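PDB 4B4H: beta-1,4-exocellulase from Thermobifida fusca, which hydrolyses the beta-1,4 linkages of cellulose as a cellobiohydrolase, releasing cellobiose from chain ends, this chain being its glycoside hydrolase family 6 catalytic domain. Local coordinates for residues I286-N291 with Y349-P354; Y183-H188 with S224-Y229. All coordinates share one frame; numbering follows the deposited sequence.

Contact 1 (I286-N291 with Y349-P354); sequences IDTSRN and YVWVKP
Asp287 holds its carboxylate anti to its own backbone N (chi1 -177°), which carries both oxygens to the backbone of Val352 and Lys353. Asp287 OD1 accepts from Val352 N at 3.1 Å, with the donor well above the carboxylate plane. Ser289 N and Ser289 OG also donate to Asp287 OD1, the first closing an Asx turn. Asp287 OD2 takes Lys353 N on its syn side at 3.2 Å, in a nearly straight bond (170°). Ala227 N also donates to Asp287 OD2, so five donors grip this buried carboxylate; they probably favour its charged form and fix its rotation. Before this turn the backbones pair as parallel strands. Val350 N donates to Ile286 O at 3.0 Å, and Val350 O accepts from Thr288 N. Ile286 and Tyr349 lie side by side on one face of the sheet, with Ile286 CD1 3.6 Å from Tyr349 CE1. Beyond the strands, Ser289 CA sits over the face of Trp351 in a CH-pi contact, 3.5 Å from the centroid of the five-membered ring. Trp351 NE1 is hydrogen-bonded to Glu336 O. Lys353 bends at chi2 (77°), and its CG lies 3.6 Å over the centre of the Arg290 guanidinium. The two cationic ends turn to other partners: Arg290 forms a salt bridge with Asp359, the predicted proton acceptor, and Lys353 NZ bonds Ser358 O. Lys353 is itself predicted to bind substrate, consistent with a place beside the active site. The contact joins strands 283-287 and 346-350 where both run out into loops. Val350 and Val352 pack on Ile223 of strand 221-224 and Gln78 of strand 75-81. Helix 406-414 meets Arg290 through Gln408 and Leu412.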
loop_
_atom_site.group_PDB
_atom_site.type_symbol
_atom_site.label_atom_id
_atom_site.label_comp_id
_atom_site.label_asym_id
_atom_site.label_seq_id
_atom_site.Cartn_x
_atom_site.Cartn_y
_atom_site.Cartn_z
ATOM N N ILE A 286 6.443 1.809 -5.565
ATOM C CA ILE A 286 5.116 2.452 -5.526
ATOM C C ILE A 286 4.075 1.503 -6.118
ATOM O O ILE A 286 4.262 0.978 -7.216
ATOM C CB ILE A 286 5.026 3.777 -6.317
ATOM C CG1 ILE A 286 6.178 4.747 -5.978
ATOM C CG2 ILE A 286 3.649 4.418 -6.093
ATOM C CD1 ILE A 286 6.363 5.845 -7.026
ATOM N N ASP A 287 2.971 1.310 -5.399
ATOM C CA ASP A 287 1.875 0.487 -5.897
ATOM C C ASP A 287 1.006 1.330 -6.808
ATOM O O ASP A 287 0.347 2.266 -6.336
ATOM C CB ASP A 287 1.033 -0.010 -4.723
ATOM C CG ASP A 287 -0.101 -0.951 -5.140
ATOM O OD1 ASP A 287 -0.297 -1.245 -6.343
ATOM O OD2 ASP A 287 -0.826 -1.381 -4.214
ATOM N N THR A 288 0.994 0.968 -8.095
ATOM C CA THR A 288 0.291 1.699 -9.148
ATOM C C THR A 288 -0.927 0.932 -9.649
ATOM O O THR A 288 -1.443 1.210 -10.739
ATOM C CB THR A 288 1.247 1.851 -10.338
ATOM O OG1 THR A 288 1.765 0.556 -10.645
ATOM C CG2 THR A 288 2.370 2.824 -9.991
ATOM N N SER A 289 -1.383 -0.028 -8.847
ATOM C CA SER A 289 -2.532 -0.882 -9.193
ATOM C C SER A 289 -3.768 -0.073 -9.562
ATOM O O SER A 289 -4.512 -0.437 -10.481
ATOM C CB SER A 289 -2.880 -1.833 -8.038
ATOM O OG SER A 289 -3.194 -1.128 -6.848
ATOM N N ARG A 290 -4.011 1.014 -8.827
ATOM C CA ARG A 290 -5.277 1.719 -8.973
ATOM C C ARG A 290 -5.109 3.229 -9.034
ATOM O O ARG A 290 -6.053 3.968 -8.762
ATOM C CB ARG A 290 -6.256 1.306 -7.848
ATOM C CG ARG A 290 -6.714 -0.150 -7.954
ATOM C CD ARG A 290 -7.675 -0.566 -6.836
ATOM N NE ARG A 290 -7.204 -0.234 -5.481
ATOM C CZ ARG A 290 -7.873 -0.463 -4.348
ATOM N NH1 ARG A 290 -9.059 -1.079 -4.317
ATOM N NH2 ARG A 290 -7.330 -0.079 -3.209
ATOM N N ASN A 291 -3.937 3.694 -9.461
ATOM C CA ASN A 291 -3.734 5.155 -9.516
ATOM C C ASN A 291 -3.545 5.734 -10.922
ATOM O O ASN A 291 -2.924 6.795 -11.086
ATOM C CB ASN A 291 -2.617 5.625 -8.593
ATOM C CG ASN A 291 -1.258 5.243 -9.100
ATOM O OD1 ASN A 291 -1.126 4.352 -9.942
ATOM N ND2 ASN A 291 -0.239 5.878 -8.560
ATOM N N TYR A 349 7.624 -0.152 -10.014
ATOM C CA TYR A 349 6.204 0.021 -9.774
ATOM C C TYR A 349 5.589 -1.366 -9.704
ATOM O O TYR A 349 5.880 -2.218 -10.534
ATOM C CB TYR A 349 5.545 0.859 -10.873
ATOM C CG TYR A 349 6.073 2.278 -11.021
ATOM C CD1 TYR A 349 6.673 2.967 -9.961
ATOM C CD2 TYR A 349 5.930 2.953 -12.239
ATOM C CE1 TYR A 349 7.141 4.270 -10.123
ATOM C CE2 TYR A 349 6.377 4.248 -12.403
ATOM C CZ TYR A 349 6.989 4.904 -11.364
ATOM O OH TYR A 349 7.430 6.192 -11.574
ATOM N N VAL A 350 4.749 -1.589 -8.691
ATOM C CA VAL A 350 4.169 -2.903 -8.428
ATOM C C VAL A 350 2.639 -2.835 -8.320
ATOM O O VAL A 350 2.106 -1.767 -8.148
ATOM C CB VAL A 350 4.810 -3.539 -7.169
ATOM C CG1 VAL A 350 6.278 -3.854 -7.431
ATOM C CG2 VAL A 350 4.710 -2.640 -5.937
ATOM N N TRP A 351 1.945 -3.949 -8.551
ATOM C CA TRP A 351 0.528 -4.044 -8.242
ATOM C C TRP A 351 0.412 -4.888 -7.003
ATOM O O TRP A 351 0.313 -6.117 -7.098
ATOM C CB TRP A 351 -0.236 -4.675 -9.414
ATOM C CG TRP A 351 -0.591 -3.726 -10.543
ATOM C CD1 TRP A 351 -0.074 -2.451 -10.786
ATOM C CD2 TRP A 351 -1.544 -3.961 -11.634
ATOM N NE1 TRP A 351 -0.636 -1.898 -11.922
ATOM C CE2 TRP A 351 -1.513 -2.763 -12.478
ATOM C CE3 TRP A 351 -2.367 -5.025 -12.003
ATOM C CZ2 TRP A 351 -2.337 -2.633 -13.596
ATOM C CZ3 TRP A 351 -3.173 -4.884 -13.132
ATOM C CH2 TRP A 351 -3.140 -3.723 -13.917
ATOM N N VAL A 352 0.403 -4.255 -5.832
ATOM C CA VAL A 352 0.331 -5.019 -4.581
ATOM C C VAL A 352 -1.138 -5.377 -4.289
ATOM O O VAL A 352 -1.492 -6.566 -4.281
ATOM C CB VAL A 352 1.066 -4.313 -3.422
ATOM C CG1 VAL A 352 0.779 -4.993 -2.097
ATOM C CG2 VAL A 352 2.564 -4.336 -3.669
ATOM N N LYS A 353 -2.002 -4.369 -4.151
ATOM C CA LYS A 353 -3.455 -4.591 -4.143
ATOM C C LYS A 353 -3.933 -5.220 -5.450
ATOM O O LYS A 353 -3.686 -4.664 -6.513
ATOM C CB LYS A 353 -4.204 -3.268 -3.882
ATOM C CG LYS A 353 -5.724 -3.338 -3.916
ATOM C CD LYS A 353 -6.340 -3.948 -2.670
ATOM C CE LYS A 353 -7.814 -4.179 -2.930
ATOM N NZ LYS A 353 -8.396 -4.952 -1.799
ATOM N N PRO A 354 -4.623 -6.370 -5.375
ATOM C CA PRO A 354 -5.124 -6.936 -6.633
ATOM C C PRO A 354 -6.432 -6.265 -7.077
ATOM O O PRO A 354 -7.441 -6.385 -6.405
ATOM C CB PRO A 354 -5.347 -8.420 -6.299
ATOM C CG PRO A 354 -4.850 -8.610 -4.888
ATOM C CD PRO A 354 -4.918 -7.257 -4.239
#

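Contact 2 (Y183-H188 with S224-Y229); sequences YIDAAH and SNTANY
His188 and Asn228 meet with the Asn228 amide over one face of the imidazole. Asn228 CG stands 4.0 Å above the ring plane, over its centre, and the planes of ring and amide are 32° apart. Asn228 ND2 comes within 3.5 Å of His188 NE2, but the angle is too poor for a hydrogen bond, so this is a contact over the ring face. With CB directed toward the other segment, His188 CG lies between its backbone N and carbonyl carbon (chi1 67°), which brings the ring against Asn228. At the ring's rim, His188 ND1 is paired with Ser230 OG. Both residues are predicted to bind substrate, so the pair probably forms part of the wall of the sugar site. Nearer the strand ends the contact is polar. Asp185 OD1 accepts from Thr226 OG1 at 2.8 Å, nearly along its own C-O bond. Asp185 OD2 accepts from Ala187 N at 3.1 Å, from above the carboxylate plane, which makes an Asx turn. Ala187 O takes Asn225 N at 2.9 Å. A water in the same corner donates to Ala187 O at 2.8 Å and accepts from Thr226 N at 3.0 Å. It thus links the two loops beside the direct bonds. Asn225 to Asn228 form a type II turn, closed by Asn228 N to Asn225 O at 2.8 Å, and this turn presents Thr226 to Asp185 and Asn228 to His188. The contact lies where strand 180-185 and its parallel neighbour 221-224 give way to loops. Helix 262-276 packs against it through Glu262, Val266 and Leu269. Strand 283-287 lies alongside, with Ile286 touching Ser224 and Asn225 and Asp287 touching Thr226, and His188 is the N-cap of helix 189-192.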
loop_
_atom_site.group_PDB
_atom_site.type_symbol
_atom_site.label_atom_id
_atom_site.label_comp_id
_atom_site.label_asym_id
_atom_site.label_seq_id
_atom_site.Cartn_x
_atom_site.Cartn_y
_atom_site.Cartn_z
ATOM N N TYR A 183 10.244 -4.992 2.395
ATOM C CA TYR A 183 9.945 -3.579 2.196
ATOM C C TYR A 183 8.978 -3.124 3.272
ATOM O O TYR A 183 7.891 -3.670 3.404
ATOM C CB TYR A 183 9.368 -3.309 0.790
ATOM C CG TYR A 183 10.357 -3.556 -0.308
ATOM C CD1 TYR A 183 10.741 -4.859 -0.653
ATOM C CD2 TYR A 183 10.902 -2.496 -1.011
ATOM C CE1 TYR A 183 11.683 -5.088 -1.653
ATOM C CE2 TYR A 183 11.835 -2.708 -2.017
ATOM C CZ TYR A 183 12.202 -4.013 -2.353
ATOM O OH TYR A 183 13.134 -4.241 -3.353
ATOM N N ILE A 184 9.371 -2.094 4.018
ATOM C CA ILE A 184 8.485 -1.532 5.046
ATOM C C ILE A 184 7.486 -0.597 4.380
ATOM O O ILE A 184 7.849 0.243 3.556
ATOM C CB ILE A 184 9.255 -0.751 6.134
ATOM C CG1 ILE A 184 10.159 -1.683 6.957
ATOM C CG2 ILE A 184 8.270 -0.028 7.051
ATOM C CD1 ILE A 184 11.173 -0.979 7.828
ATOM N N ASP A 185 6.209 -0.759 4.700
ATOM C CA ASP A 185 5.212 0.135 4.173
ATOM C C ASP A 185 5.431 1.552 4.702
ATOM O O ASP A 185 5.653 1.747 5.896
ATOM C CB ASP A 185 3.798 -0.321 4.513
ATOM C CG ASP A 185 2.770 0.556 3.869
ATOM O OD1 ASP A 185 2.460 0.317 2.674
ATOM O OD2 ASP A 185 2.313 1.508 4.539
ATOM N N ALA A 186 5.315 2.538 3.813
ATOM C CA ALA A 186 5.656 3.928 4.116
ATOM C C ALA A 186 4.496 4.866 3.781
ATOM O O ALA A 186 4.690 6.016 3.334
ATOM C CB ALA A 186 6.903 4.316 3.327
ATOM N N ALA A 187 3.287 4.357 4.005
ATOM C CA ALA A 187 2.070 5.123 3.778
ATOM C C ALA A 187 2.078 5.758 2.377
ATOM O O ALA A 187 2.449 5.116 1.376
ATOM C CB ALA A 187 1.918 6.202 4.854
ATOM N N HIS A 188 1.652 7.014 2.314
ATOM C CA HIS A 188 1.616 7.781 1.053
ATOM C C HIS A 188 1.722 9.254 1.346
ATOM O O HIS A 188 1.655 9.671 2.508
ATOM C CB HIS A 188 0.386 7.423 0.209
ATOM C CG HIS A 188 -0.925 7.838 0.823
ATOM N ND1 HIS A 188 -1.639 8.874 0.357
ATOM C CD2 HIS A 188 -1.655 7.302 1.885
ATOM C CE1 HIS A 188 -2.759 9.011 1.080
ATOM N NE2 HIS A 188 -2.767 8.051 2.022
ATOM N N SER A 224 5.466 2.701 -0.991
ATOM C CA SER A 224 4.386 3.676 -0.848
ATOM C C SER A 224 3.161 3.368 -1.696
ATOM O O SER A 224 3.227 2.610 -2.709
ATOM C CB SER A 224 4.860 5.099 -1.178
ATOM O OG SER A 224 4.630 5.435 -2.540
ATOM N N ASN A 225 2.053 3.983 -1.265
ATOM C CA ASN A 225 0.775 3.980 -1.971
ATOM C C ASN A 225 0.049 2.633 -1.937
ATOM O O ASN A 225 -0.858 2.411 -2.736
ATOM C CB ASN A 225 0.964 4.423 -3.435
ATOM C CG ASN A 225 -0.244 5.110 -3.995
ATOM O OD1 ASN A 225 -1.009 5.732 -3.264
ATOM N ND2 ASN A 225 -0.424 5.017 -5.319
ATOM N N THR A 226 0.443 1.744 -1.014
ATOM C CA THR A 226 -0.033 0.346 -1.066
ATOM C C THR A 226 -1.538 0.320 -0.877
ATOM O O THR A 226 -2.054 0.871 0.102
ATOM C CB THR A 226 0.618 -0.568 -0.013
ATOM O OG1 THR A 226 2.027 -0.380 -0.019
ATOM C CG2 THR A 226 0.312 -2.011 -0.360
ATOM N N ALA A 227 -2.229 -0.312 -1.823
ATOM C CA ALA A 227 -3.696 -0.358 -1.852
ATOM C C ALA A 227 -4.376 1.018 -1.895
ATOM O O ALA A 227 -5.596 1.122 -1.651
ATOM C CB ALA A 227 -4.236 -1.178 -0.682
ATOM N N ASN A 228 -3.608 2.063 -2.215
ATOM C CA ASN A 228 -4.158 3.426 -2.239
ATOM C C ASN A 228 -4.238 3.966 -3.669
ATOM O O ASN A 228 -4.216 3.204 -4.642
ATOM C CB ASN A 228 -3.359 4.380 -1.304
ATOM C CG ASN A 228 -4.217 5.484 -0.670
ATOM O OD1 ASN A 228 -4.604 6.447 -1.328
ATOM N ND2 ASN A 228 -4.461 5.363 0.641
ATOM N N TYR A 229 -4.395 5.273 -3.779
ATOM C CA TYR A 229 -4.828 5.863 -5.052
ATOM C C TYR A 229 -4.054 7.134 -5.427
ATOM O O TYR A 229 -4.378 7.777 -6.422
ATOM C CB TYR A 229 -6.334 6.180 -5.000
ATOM C CG TYR A 229 -7.248 4.997 -4.717
ATOM C CD1 TYR A 229 -7.597 4.640 -3.401
ATOM C CD2 TYR A 229 -7.799 4.248 -5.757
ATOM C CE1 TYR A 229 -8.436 3.562 -3.140
ATOM C CE2 TYR A 229 -8.632 3.173 -5.493
ATOM C CZ TYR A 229 -8.972 2.848 -4.181
ATOM O OH TYR A 229 -9.816 1.785 -3.959
HETATM O O HOH W 1 1.538 2.439 1.646
#

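In the fold
Both contacts are buried and lie at the ends of parallel strands of one sheet, their centres about 9 Å apart. Contact 1 keeps parallel strand pairing and then continues as loop-to-loop contact. Contact 2 is made mostly by loop residues just past the strand ends, covers less surface and includes a bridging water. In each, an aspartate at a strand end makes an Asx turn and binds the neighbouring loop, through backbone N-H groups in contact 1 and through a threonine hydroxyl in contact 2. They touch directly: Asp287 N meets Ser224 O at 3.0 Å. Each brings predicted substrate-binding residues to the active-site end of the sheet, Lys353 from contact 1 and His188 with Asn228 from contact 2.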